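Local coordinates for sporozoite surface protein 2 (Plasmodium vivax, PDB 4HQO), which probably acts as a sporozoite surface receptor for gliding motility, this piece holding its adhesive von Willebrand factor A and thrombospondin type 1 domains, at residues 29-34 against 160-165; 166-171 against 187-192; 65-70 against 98-103. The protein carries 4 engineered substitutions. One frame throughout, in Å; residues are numbered along the deposited sequence.

All three interactions lie in the von Willebrand factor A domain, at the end of its sheet that carries the magnesium ion. Interactions 1 and 3, with centres about 12 Å apart, both hold the ion: Ser30 and Thr103 bind it from opposite sides, and its three water ligands are common to both. A further tie is the probable hydrogen bond from Gly29 N to Gly101 O, 2.9 Å. Interaction 2 continues the chain straight on from 160-165 and touches interaction 1 where Gly161 N meets Ser188 O at 2.9 Å, between neighbouring strands. It stands back from the metal, with the Asn171 side chain about 10 Å away.

Interaction 1 of 3, residues 29-34 against 160-165; sequences GSIGYP and IGIGQG. With MG (magnesium ion), chain E.
The side chain of Gln164 lies across the carbonyls of Ser30 and Ile31, while Ile31 and Ile162 meet tip to tip through their CD1 methyls. Gln164 CG sits in the crowded position between the backbone N and the carbonyl carbon (chi1 63°), and the extended chain beyond carries NE2 to 3.2 Å from Ser30 O, a weak, bent hydrogen bond. Its backbone N gives a second weak one, 3.4 Å to Ile31 O. Waters reinforce this thin grip: one accepts from Gln164 NE2 (2.6 Å) and donates to Gly29 O, another joins Ser30 O to Gly165 N, and a third donates to Ile31 O and, weakly, to Gln164 OE1. Ile31 CG1 lies beside the backbone N, anti to the carbonyl carbon (chi1 -61°), which brings CD1 round to 4.1 Å from Ile162 CD1 and 4.0 Å from Gly163 CA. Ser30 instead sends OG to the magnesium ion at 2.2 Å, and that oxygen is also hydrogen-bonded to Asp134; a water on the ion accepts from Ser30 N. With Ser28 it belongs to the Asp-x-Ser-x-Ser loop of the metal ion-dependent adhesion site. The contact joins this loop, leading into helix 33-49, whose N-cap is Gly32, to the end of strand 156-161: Ile31 and Ile162 both pack on Val40 of the helix, and Ile162 also reaches Met132 of strand 126-133.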
loop_
_atom_site.group_PDB
_atom_site.type_symbol
_atom_site.label_atom_id
_atom_site.label_comp_id
_atom_site.label_asym_id
_atom_site.label_seq_id
_atom_site.Cartn_x
_atom_site.Cartn_y
_atom_site.Cartn_z
ATOM N N GLY A 29 13.849 -17.450 -19.064
ATOM C CA GLY A 29 14.819 -17.637 -20.125
ATOM C C GLY A 29 14.694 -16.666 -21.283
ATOM O O GLY A 29 15.702 -16.261 -21.849
ATOM N N SER A 30 13.471 -16.289 -21.649
ATOM C CA SER A 30 13.288 -15.355 -22.761
ATOM C C SER A 30 13.855 -13.955 -22.480
ATOM O O SER A 30 14.179 -13.209 -23.402
ATOM C CB SER A 30 11.824 -15.268 -23.190
ATOM O OG SER A 30 11.009 -14.821 -22.124
ATOM N N ILE A 31 13.988 -13.596 -21.214
ATOM C CA ILE A 31 14.614 -12.319 -20.885
ATOM C C ILE A 31 16.056 -12.301 -21.406
ATOM O O ILE A 31 16.458 -11.393 -22.135
ATOM C CB ILE A 31 14.571 -12.053 -19.379
ATOM C CG1 ILE A 31 13.116 -11.998 -18.919
ATOM C CG2 ILE A 31 15.300 -10.758 -19.042
ATOM C CD1 ILE A 31 12.278 -10.990 -19.688
ATOM N N GLY A 32 16.821 -13.327 -21.062
ATOM C CA GLY A 32 18.170 -13.448 -21.578
ATOM C C GLY A 32 19.211 -12.851 -20.647
ATOM O O GLY A 32 19.000 -11.802 -20.045
ATOM N N TYR A 33 20.338 -13.541 -20.526
ATOM C CA TYR A 33 21.438 -13.070 -19.708
ATOM C C TYR A 33 21.976 -11.695 -20.130
ATOM O O TYR A 33 22.120 -10.819 -19.282
ATOM C CB TYR A 33 22.573 -14.102 -19.660
ATOM C CG TYR A 33 23.756 -13.631 -18.840
ATOM C CD1 TYR A 33 23.699 -13.634 -17.456
ATOM C CD2 TYR A 33 24.919 -13.171 -19.452
ATOM C CE1 TYR A 33 24.762 -13.207 -16.695
ATOM C CE2 TYR A 33 26.000 -12.735 -18.697
ATOM C CZ TYR A 33 25.908 -12.754 -17.319
ATOM O OH TYR A 33 26.951 -12.330 -16.545
ATOM N N PRO A 34 22.284 -11.499 -21.429
ATOM C CA PRO A 34 22.835 -10.184 -21.768
ATOM C C PRO A 34 21.886 -9.048 -21.406
ATOM O O PRO A 34 22.347 -8.013 -20.932
ATOM C CB PRO A 34 23.033 -10.265 -23.285
ATOM C CG PRO A 34 23.173 -11.714 -23.573
ATOM C CD PRO A 34 22.252 -12.392 -22.606
ATOM N N ILE A 160 6.639 -2.375 -16.937
ATOM C CA ILE A 160 7.922 -1.957 -17.510
ATOM C C ILE A 160 8.431 -3.052 -18.438
ATOM O O ILE A 160 8.612 -4.197 -18.025
ATOM C CB ILE A 160 8.984 -1.705 -16.425
ATOM C CG1 ILE A 160 8.458 -0.725 -15.378
ATOM C CG2 ILE A 160 10.281 -1.161 -17.054
ATOM C CD1 ILE A 160 8.091 0.601 -15.943
ATOM N N GLY A 161 8.639 -2.713 -19.698
ATOM C CA GLY A 161 9.112 -3.699 -20.653
ATOM C C GLY A 161 10.600 -3.963 -20.508
ATOM O O GLY A 161 11.400 -3.035 -20.541
ATOM N N ILE A 162 10.967 -5.226 -20.315
ATOM C CA ILE A 162 12.370 -5.637 -20.319
ATOM C C ILE A 162 12.523 -6.868 -21.197
ATOM O O ILE A 162 11.535 -7.502 -21.562
ATOM C CB ILE A 162 12.884 -6.004 -18.907
ATOM C CG1 ILE A 162 11.994 -7.079 -18.274
ATOM C CG2 ILE A 162 13.000 -4.764 -18.022
ATOM C CD1 ILE A 162 12.645 -7.801 -17.084
ATOM N N GLY A 163 13.760 -7.218 -21.527
ATOM C CA GLY A 163 14.024 -8.435 -22.272
ATOM C C GLY A 163 14.422 -8.171 -23.703
ATOM O O GLY A 163 14.120 -7.107 -24.258
ATOM N N GLN A 164 15.097 -9.154 -24.297
ATOM C CA GLN A 164 15.612 -9.048 -25.658
ATOM C C GLN A 164 14.508 -9.045 -26.714
ATOM O O GLN A 164 14.681 -8.468 -27.790
ATOM C CB GLN A 164 16.610 -10.180 -25.942
ATOM C CG GLN A 164 16.007 -11.579 -25.870
ATOM C CD GLN A 164 17.057 -12.669 -25.771
ATOM O OE1 GLN A 164 18.233 -12.441 -26.054
ATOM N NE2 GLN A 164 16.637 -13.860 -25.357
ATOM N N GLY A 165 13.382 -9.688 -26.407
ATOM C CA GLY A 165 12.281 -9.794 -27.351
ATOM C C GLY A 165 10.934 -9.502 -26.715
ATOM O O GLY A 165 10.213 -10.415 -26.305
HETATM MG MG MG E . 9.745 -15.927 -20.627
HETATM O O HOH W 1 17.286 -16.218 -24.472
HETATM O O HOH W 2 12.711 -11.150 -23.944
HETATM O O HOH W 3 10.896 -17.723 -21.090
HETATM O O HOH W 4 19.373 -10.967 -23.444
HETATM O O HOH W 5 8.835 -14.032 -20.127
HETATM O O HOH W 6 8.428 -16.820 -22.038
#

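Interaction 2 of 3, residues 166-171 against 187-192; sequences INHQFN and YSYADW
Strand 156-161, helix 168-175 and strand 187-188 form a beta-alpha-beta unit, and here the first turn of its helix meets the edge strand of the sheet. Tyr187, with CG anti to the backbone N (chi1 -180°), reaches its hydroxyl to the helix, where two hydrogen bonds grip OH. One is with His168 ND1 at 2.7 Å, the two rings meeting rim to rim. The other comes from Asn171 ND2 at 3.1 Å, nearly straight at 168° and close to the amide plane. Asn171 CB rests 3.5 Å from Tyr187 CE1, and ND2 has a second, weak acceptor in Thr133 O. Ile166 CG2 lies over one face of the His168 ring, 3.3 Å above the plane and toward the rim; the ring turns its CE1 edge to the face of Tyr189, CE1 lying 3.3 Å from Tyr189 CD2, an edge-to-face pair with planes 52° apart. Asn167 N-caps the helix, its OD1 accepting from Phe170 N at 2.9 Å. His168, Tyr187 and Tyr189 thus make an aromatic cluster tying the start of the helix to the edge strand and the residue that follows it, in the alpha/beta, Rossmann-like fold of von Willebrand factor A domains.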
loop_
_atom_site.group_PDB
_atom_site.type_symbol
_atom_site.label_atom_id
_atom_site.label_comp_id
_atom_site.label_asym_id
_atom_site.label_seq_id
_atom_site.Cartn_x
_atom_site.Cartn_y
_atom_site.Cartn_z
ATOM N N ILE A 166 10.594 -8.219 -26.648
ATOM C CA ILE A 166 9.391 -7.764 -25.965
ATOM C C ILE A 166 8.128 -7.874 -26.823
ATOM O O ILE A 166 8.114 -7.471 -27.989
ATOM C CB ILE A 166 9.554 -6.306 -25.477
ATOM C CG1 ILE A 166 10.802 -6.183 -24.603
ATOM C CG2 ILE A 166 8.318 -5.854 -24.701
ATOM C CD1 ILE A 166 11.088 -4.765 -24.130
ATOM N N ASN A 167 7.076 -8.441 -26.235
ATOM C CA ASN A 167 5.749 -8.414 -26.833
ATOM C C ASN A 167 4.992 -7.193 -26.318
ATOM O O ASN A 167 4.336 -7.250 -25.269
ATOM C CB ASN A 167 4.989 -9.703 -26.500
ATOM C CG ASN A 167 3.665 -9.818 -27.242
ATOM O OD1 ASN A 167 3.006 -8.820 -27.536
ATOM N ND2 ASN A 167 3.269 -11.046 -27.543
ATOM N N HIS A 168 5.091 -6.088 -27.052
ATOM C CA HIS A 168 4.489 -4.827 -26.623
ATOM C C HIS A 168 2.971 -4.886 -26.646
ATOM O O HIS A 168 2.309 -4.204 -25.862
ATOM C CB HIS A 168 4.976 -3.662 -27.489
ATOM C CG HIS A 168 6.442 -3.392 -27.364
ATOM N ND1 HIS A 168 7.022 -2.989 -26.182
ATOM C CD2 HIS A 168 7.447 -3.473 -28.269
ATOM C CE1 HIS A 168 8.323 -2.831 -26.363
ATOM N NE2 HIS A 168 8.606 -3.118 -27.622
ATOM N N GLN A 169 2.425 -5.696 -27.549
ATOM C CA GLN A 169 0.974 -5.858 -27.641
ATOM C C GLN A 169 0.415 -6.416 -26.331
ATOM O O GLN A 169 -0.539 -5.874 -25.779
ATOM C CB GLN A 169 0.599 -6.748 -28.832
ATOM C CG GLN A 169 -0.907 -6.976 -29.027
ATOM C CD GLN A 169 -1.462 -8.096 -28.150
ATOM O OE1 GLN A 169 -0.784 -9.093 -27.887
ATOM N NE2 GLN A 169 -2.693 -7.927 -27.683
ATOM N N PHE A 170 1.014 -7.491 -25.826
ATOM C CA PHE A 170 0.534 -8.069 -24.579
ATOM C C PHE A 170 0.800 -7.161 -23.379
ATOM O O PHE A 170 -0.048 -7.037 -22.495
ATOM C CB PHE A 170 1.127 -9.456 -24.305
ATOM C CG PHE A 170 0.615 -10.072 -23.025
ATOM C CD1 PHE A 170 -0.589 -10.759 -23.010
ATOM C CD2 PHE A 170 1.306 -9.903 -21.827
ATOM C CE1 PHE A 170 -1.085 -11.297 -21.830
ATOM C CE2 PHE A 170 0.810 -10.433 -20.642
ATOM C CZ PHE A 170 -0.383 -11.140 -20.653
ATOM N N ASN A 171 1.989 -6.562 -23.325
ATOM C CA ASN A 171 2.321 -5.649 -22.232
ATOM C C ASN A 171 1.329 -4.499 -22.137
ATOM O O ASN A 171 0.908 -4.137 -21.043
ATOM C CB ASN A 171 3.744 -5.100 -22.369
ATOM C CG ASN A 171 4.800 -6.061 -21.837
ATOM O OD1 ASN A 171 4.484 -7.034 -21.158
ATOM N ND2 ASN A 171 6.064 -5.770 -22.125
ATOM N N TYR A 187 2.423 2.024 -19.109
ATOM C CA TYR A 187 3.455 1.196 -19.715
ATOM C C TYR A 187 4.638 2.047 -20.151
ATOM O O TYR A 187 4.467 3.098 -20.779
ATOM C CB TYR A 187 2.883 0.445 -20.921
ATOM C CG TYR A 187 3.865 -0.468 -21.638
ATOM C CD1 TYR A 187 4.656 -1.358 -20.933
ATOM C CD2 TYR A 187 3.973 -0.456 -23.021
ATOM C CE1 TYR A 187 5.540 -2.201 -21.577
ATOM C CE2 TYR A 187 4.859 -1.298 -23.679
ATOM C CZ TYR A 187 5.637 -2.169 -22.948
ATOM O OH TYR A 187 6.514 -3.016 -23.580
ATOM N N SER A 188 5.837 1.581 -19.822
ATOM C CA SER A 188 7.068 2.217 -20.284
ATOM C C SER A 188 8.040 1.137 -20.743
ATOM O O SER A 188 8.157 0.091 -20.108
ATOM C CB SER A 188 7.698 3.028 -19.151
ATOM O OG SER A 188 8.890 3.670 -19.580
ATOM N N TYR A 189 8.736 1.378 -21.847
ATOM C CA TYR A 189 9.740 0.423 -22.306
ATOM C C TYR A 189 11.057 1.080 -22.727
ATOM O O TYR A 189 11.788 0.548 -23.559
ATOM C CB TYR A 189 9.187 -0.481 -23.415
ATOM C CG TYR A 189 8.855 0.218 -24.709
ATOM C CD1 TYR A 189 7.703 0.984 -24.833
ATOM C CD2 TYR A 189 9.682 0.095 -25.820
ATOM C CE1 TYR A 189 7.390 1.619 -26.023
ATOM C CE2 TYR A 189 9.377 0.723 -27.015
ATOM C CZ TYR A 189 8.229 1.484 -27.112
ATOM O OH TYR A 189 7.922 2.112 -28.299
ATOM N N ALA A 190 11.356 2.232 -22.137
ATOM C CA ALA A 190 12.636 2.905 -22.352
ATOM C C ALA A 190 13.605 2.608 -21.202
ATOM O O ALA A 190 13.741 1.463 -20.773
ATOM C CB ALA A 190 12.428 4.390 -22.519
ATOM N N ASP A 191 14.277 3.633 -20.694
ATOM C CA ASP A 191 15.235 3.424 -19.611
ATOM C C ASP A 191 14.610 3.657 -18.244
ATOM O O ASP A 191 13.417 3.939 -18.139
ATOM C CB ASP A 191 16.477 4.295 -19.806
ATOM C CG ASP A 191 17.439 3.710 -20.830
ATOM O OD1 ASP A 191 17.411 2.473 -21.026
ATOM O OD2 ASP A 191 18.218 4.479 -21.433
ATOM N N TRP A 192 15.416 3.537 -17.194
ATOM C CA TRP A 192 14.911 3.695 -15.835
ATOM C C TRP A 192 14.373 5.096 -15.565
ATOM O O TRP A 192 13.488 5.265 -14.734
ATOM C CB TRP A 192 15.980 3.330 -14.799
ATOM C CG TRP A 192 17.115 4.304 -14.711
ATOM C CD1 TRP A 192 18.290 4.257 -15.404
ATOM C CD2 TRP A 192 17.189 5.469 -13.877
ATOM N NE1 TRP A 192 19.087 5.317 -15.053
ATOM C CE2 TRP A 192 18.435 6.076 -14.119
ATOM C CE3 TRP A 192 16.318 6.052 -12.950
ATOM C CZ2 TRP A 192 18.837 7.244 -13.469
ATOM C CZ3 TRP A 192 16.720 7.212 -12.304
ATOM C CH2 TRP A 192 17.967 7.794 -12.568
#

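Interaction 3 of 3, residues 65-70 against 98-103; sequences FGSYTT and TPYGTT. Engineered in segment 65-70: Ser67 (natural residue Asn). With MG (magnesium ion), chain E.
Thr103 OG1 is held twice: it binds the magnesium ion at 2.2 Å, opposite Ser30 OG, and makes a weak hydrogen bond with Val136 O. With OG1 beside the backbone N (chi1 -44°), the methyl CG2 falls anti to that N and turns to the protein interior, where it meets the Phe65 ring at its edge and in its plane, 3.6 Å from CE2. One threonine therefore presents its hydroxyl to the metal and its methyl to the core. Thr103 N donates a hydrogen bond to Asn138 OD1. Farther out, the engineered Ser67 faces the same loop. Its OG, beside its own backbone N (chi1 -79°), accepts from Thr102 N at 3.1 Å (149°) and closes to 3.2 Å on Gly101 CA. Two waters bridge the segments there. One donates to Ser67 O (2.7 Å) and is hydrogen-bonded to Thr102 OG1; the other accepts from Ser67 N, donates to Tyr100 O (2.7 Å), and lies over the centre of one face of the Tyr100 ring. The loop also reaches the ion through water, since Gly101 O accepts a hydrogen bond from a metal-bound one. Ser104, next in the chain, ties back to Gly66. The turn between strands 58-65 and 69-73 thus packs against the metal-binding loop ahead of helix 105-117. A threonine from this loop joining Ser28 and Ser30 on a magnesium ion is the hallmark of the metal ion-dependent adhesion site (MIDAS) of von Willebrand factor A domains.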
loop_
_atom_site.group_PDB
_atom_site.type_symbol
_atom_site.label_atom_id
_atom_site.label_comp_id
_atom_site.label_asym_id
_atom_site.label_seq_id
_atom_site.Cartn_x
_atom_site.Cartn_y
_atom_site.Cartn_z
ATOM N N PHE A 65 10.068 -14.031 -10.809
ATOM C CA PHE A 65 9.335 -15.148 -11.400
ATOM C C PHE A 65 9.963 -15.694 -12.681
ATOM O O PHE A 65 10.476 -14.955 -13.516
ATOM C CB PHE A 65 7.853 -14.818 -11.598
ATOM C CG PHE A 65 7.585 -13.692 -12.565
ATOM C CD1 PHE A 65 7.578 -12.368 -12.131
ATOM C CD2 PHE A 65 7.299 -13.961 -13.898
ATOM C CE1 PHE A 65 7.308 -11.329 -13.018
ATOM C CE2 PHE A 65 7.022 -12.928 -14.797
ATOM C CZ PHE A 65 7.025 -11.608 -14.353
ATOM N N GLY A 66 9.932 -17.012 -12.802
ATOM C CA GLY A 66 10.523 -17.706 -13.924
ATOM C C GLY A 66 9.815 -19.032 -13.985
ATOM O O GLY A 66 8.590 -19.052 -14.015
ATOM N N SER A 67 10.570 -20.131 -13.986
ATOM C CA SER A 67 9.970 -21.465 -13.923
ATOM C C SER A 67 9.204 -21.612 -12.623
ATOM O O SER A 67 8.189 -22.305 -12.552
ATOM C CB SER A 67 11.048 -22.558 -13.999
ATOM O OG SER A 67 11.479 -22.757 -15.333
ATOM N N TYR A 68 9.726 -20.964 -11.588
ATOM C CA TYR A 68 9.131 -20.989 -10.261
ATOM C C TYR A 68 8.953 -19.527 -9.851
ATOM O O TYR A 68 9.202 -18.633 -10.657
ATOM C CB TYR A 68 10.079 -21.719 -9.305
ATOM C CG TYR A 68 9.394 -22.378 -8.134
ATOM C CD1 TYR A 68 8.311 -23.238 -8.328
ATOM C CD2 TYR A 68 9.836 -22.157 -6.832
ATOM C CE1 TYR A 68 7.690 -23.853 -7.256
ATOM C CE2 TYR A 68 9.218 -22.759 -5.745
ATOM C CZ TYR A 68 8.143 -23.605 -5.963
ATOM O OH TYR A 68 7.532 -24.211 -4.887
ATOM N N THR A 69 8.501 -19.269 -8.630
ATOM C CA THR A 69 8.521 -17.898 -8.111
ATOM C C THR A 69 9.354 -17.855 -6.845
ATOM O O THR A 69 9.416 -18.832 -6.086
ATOM C CB THR A 69 7.109 -17.302 -7.818
ATOM O OG1 THR A 69 6.468 -18.033 -6.766
ATOM C CG2 THR A 69 6.243 -17.302 -9.063
ATOM N N THR A 70 10.007 -16.722 -6.630
ATOM C CA THR A 70 10.835 -16.558 -5.449
ATOM C C THR A 70 10.542 -15.217 -4.816
ATOM O O THR A 70 10.777 -14.163 -5.413
ATOM C CB THR A 70 12.353 -16.660 -5.769
ATOM O OG1 THR A 70 12.599 -17.816 -6.584
ATOM C CG2 THR A 70 13.151 -16.769 -4.481
ATOM N N THR A 98 21.186 -16.121 -13.153
ATOM C CA THR A 98 21.110 -16.075 -14.621
ATOM C C THR A 98 19.722 -16.524 -15.047
ATOM O O THR A 98 19.236 -17.567 -14.594
ATOM C CB THR A 98 22.206 -16.931 -15.346
ATOM O OG1 THR A 98 22.059 -18.306 -15.009
ATOM C CG2 THR A 98 23.593 -16.491 -14.950
ATOM N N PRO A 99 19.060 -15.716 -15.892
ATOM C CA PRO A 99 17.681 -16.014 -16.293
ATOM C C PRO A 99 17.584 -17.378 -16.962
ATOM O O PRO A 99 18.453 -17.742 -17.746
ATOM C CB PRO A 99 17.358 -14.896 -17.290
ATOM C CG PRO A 99 18.235 -13.752 -16.862
ATOM C CD PRO A 99 19.515 -14.405 -16.393
ATOM N N TYR A 100 16.542 -18.130 -16.631
ATOM C CA TYR A 100 16.301 -19.420 -17.256
ATOM C C TYR A 100 14.829 -19.772 -17.073
ATOM O O TYR A 100 14.153 -19.233 -16.195
ATOM C CB TYR A 100 17.166 -20.514 -16.607
ATOM C CG TYR A 100 16.644 -20.934 -15.240
ATOM C CD1 TYR A 100 16.983 -20.212 -14.089
ATOM C CD2 TYR A 100 15.799 -22.043 -15.100
ATOM C CE1 TYR A 100 16.498 -20.587 -12.828
ATOM C CE2 TYR A 100 15.302 -22.420 -13.856
ATOM C CZ TYR A 100 15.659 -21.688 -12.723
ATOM O OH TYR A 100 15.180 -22.063 -11.486
ATOM N N GLY A 101 14.339 -20.688 -17.898
ATOM C CA GLY A 101 13.052 -21.297 -17.654
ATOM C C GLY A 101 11.866 -20.569 -18.235
ATOM O O GLY A 101 11.997 -19.634 -19.025
ATOM N N THR A 102 10.688 -21.021 -17.839
ATOM C CA THR A 102 9.445 -20.460 -18.331
ATOM C C THR A 102 9.059 -19.234 -17.481
ATOM O O THR A 102 9.902 -18.691 -16.770
ATOM C CB THR A 102 8.351 -21.542 -18.374
ATOM O OG1 THR A 102 8.286 -22.192 -17.101
ATOM C CG2 THR A 102 8.701 -22.614 -19.454
ATOM N N THR A 103 7.807 -18.791 -17.565
ATOM C CA THR A 103 7.421 -17.474 -17.051
ATOM C C THR A 103 6.154 -17.520 -16.190
ATOM O O THR A 103 5.047 -17.325 -16.694
ATOM C CB THR A 103 7.201 -16.496 -18.219
ATOM O OG1 THR A 103 8.260 -16.648 -19.173
ATOM C CG2 THR A 103 7.152 -15.051 -17.722
HETATM MG MG MG E . 9.745 -15.927 -20.627
HETATM O O HOH W 7 6.652 -22.440 -14.742
HETATM O O HOH W 8 13.565 -19.451 -13.583
HETATM O O HOH W 3 10.896 -17.723 -21.090
HETATM O O HOH W 5 8.835 -14.032 -20.127
HETATM O O HOH W 6 8.428 -16.820 -22.038
#